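Local coordinates for protein ATP-dependent DNA helicase RecQ (PDB 3IUO) that probably couples ATP hydrolysis to the unwinding of duplex DNA in the 3'-5' direction, represented here by its C-terminal domain, at residues B[81-84]-B[85-88]. Residues are numbered along the deposited sequence; the frame is centred on the assembly and turned at random.
Sequences IFEY and FKES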
loop_
_atom_site.group_PDB
_atom_site.type_symbol
_atom_site.label_atom_id
_atom_site.label_comp_id
_atom_site.label_asym_id
_atom_site.label_seq_id
_atom_site.Cartn_x
_atom_site.Cartn_y
_atom_site.Cartn_z
ATOM N N ILE B 81 5.532 13.495 7.681
ATOM C CA ILE B 81 4.762 12.353 7.204
ATOM C C ILE B 81 4.710 12.355 5.670
ATOM O O ILE B 81 4.837 11.307 5.047
ATOM C CB ILE B 81 3.328 12.332 7.807
ATOM C CG1 ILE B 81 3.382 12.211 9.340
ATOM C CG2 ILE B 81 2.530 11.154 7.260
ATOM C CD1 ILE B 81 2.084 12.668 9.993
ATOM N N PHE B 82 4.555 13.538 5.065
ATOM C CA PHE B 82 4.457 13.643 3.595
ATOM C C PHE B 82 5.782 13.154 3.013
ATOM O O PHE B 82 5.812 12.399 2.022
ATOM C CB PHE B 82 4.112 15.097 3.212
ATOM C CG PHE B 82 3.459 15.296 1.843
ATOM C CD1 PHE B 82 2.644 14.364 1.255
ATOM C CD2 PHE B 82 3.595 16.531 1.201
ATOM C CE1 PHE B 82 2.044 14.609 -0.030
ATOM C CE2 PHE B 82 2.989 16.788 -0.040
ATOM C CZ PHE B 82 2.216 15.805 -0.656
ATOM N N GLU B 83 6.887 13.598 3.619
ATOM C CA GLU B 83 8.208 13.157 3.179
ATOM C C GLU B 83 8.387 11.658 3.306
ATOM O O GLU B 83 8.947 11.008 2.396
ATOM C CB GLU B 83 9.322 13.866 3.936
ATOM C CG GLU B 83 10.596 13.853 3.144
ATOM C CD GLU B 83 10.582 14.830 1.931
ATOM O OE1 GLU B 83 9.617 15.624 1.742
ATOM O OE2 GLU B 83 11.570 14.814 1.161
ATOM N N TYR B 84 7.887 11.094 4.408
ATOM C CA TYR B 84 7.876 9.643 4.548
ATOM C C TYR B 84 7.199 8.974 3.338
ATOM O O TYR B 84 7.766 8.052 2.727
ATOM C CB TYR B 84 7.199 9.199 5.864
ATOM C CG TYR B 84 6.895 7.736 5.823
ATOM C CD1 TYR B 84 7.875 6.798 6.154
ATOM C CD2 TYR B 84 5.657 7.283 5.342
ATOM C CE1 TYR B 84 7.625 5.417 6.027
ATOM C CE2 TYR B 84 5.389 5.928 5.208
ATOM C CZ TYR B 84 6.361 4.998 5.564
ATOM O OH TYR B 84 6.100 3.665 5.447
ATOM N N PHE B 85 6.022 9.452 2.954
ATOM C CA PHE B 85 5.344 8.813 1.819
ATOM C C PHE B 85 6.084 8.999 0.495
ATOM O O PHE B 85 6.188 8.070 -0.341
ATOM C CB PHE B 85 3.866 9.244 1.748
ATOM C CG PHE B 85 3.007 8.534 2.769
ATOM C CD1 PHE B 85 2.769 7.151 2.637
ATOM C CD2 PHE B 85 2.494 9.221 3.862
ATOM C CE1 PHE B 85 2.016 6.464 3.612
ATOM C CE2 PHE B 85 1.718 8.554 4.834
ATOM C CZ PHE B 85 1.472 7.178 4.700
ATOM N N LYS B 86 6.626 10.196 0.287
ATOM C CA LYS B 86 7.374 10.458 -0.927
ATOM C C LYS B 86 8.559 9.524 -1.095
ATOM O O LYS B 86 8.888 9.163 -2.211
ATOM C CB LYS B 86 7.868 11.907 -0.961
ATOM C CG LYS B 86 6.770 12.863 -1.261
ATOM C CD LYS B 86 7.268 14.302 -1.098
ATOM C CE LYS B 86 6.278 15.284 -1.666
ATOM N NZ LYS B 86 5.097 15.255 -0.801
ATOM N N GLU B 87 9.190 9.159 0.025
ATOM C CA GLU B 87 10.368 8.296 0.023
ATOM C C GLU B 87 10.059 6.807 0.176
ATOM O O GLU B 87 10.931 5.986 0.027
ATOM C CB GLU B 87 11.364 8.734 1.102
ATOM C CG GLU B 87 11.917 10.145 0.842
ATOM C CD GLU B 87 12.570 10.315 -0.543
ATOM O OE1 GLU B 87 12.253 11.315 -1.238
ATOM O OE2 GLU B 87 13.402 9.466 -0.949
ATOM N N SER B 88 8.813 6.491 0.492
ATOM C CA SER B 88 8.439 5.093 0.742
ATOM C C SER B 88 8.364 4.274 -0.543
ATOM O O SER B 88 8.283 4.814 -1.666
ATOM C CB SER B 88 7.089 5.057 1.464
ATOM O OG SER B 88 6.059 5.449 0.564
#
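The rings of Y84 and F85 meet as a T-shaped pair: the CD2–CE2 edge of Y84 is turned onto the face of F85, with centroids 5.0 Å apart and planes at 78°. F85 also packs one turn back, where I81 CG2 lies 3.6 Å from F85 CE2; CG2 is the branch of I81 anti to the backbone N, and that sends it alongside the ring. On another side of the helix, K86 CE sits over the face of F82 in a CH-pi contact, 4.1 Å from the ring centroid. NZ is turned over the same face, as for a cation-pi contact, but is modelled too close to the ring for this to be relied on.

All this belongs to the last turns of helix 75-87 in the all-helical C-terminal domain. I81, F82 and F85 lean on helix 106-121, while Y84 and F85 reach helix 93-100.

Along the backbone, F85 N donates to I81 O and E87 N to E83 O. Between them, K86 N lies 2.9 Å from F82 O in the same kind of bond. At the end the pattern changes: E87 N has a weak second bond to Y84 O, and S88, leaving helical geometry, gives both N and OG to F85 O. S88 OG lies 2.8 Å from F85 O, and both S88 donors approach from the same face of the carbonyl plane.

E83 OE2 and E87 OE1 stand 4.3 Å apart, a probably mildly unfavourable pairing.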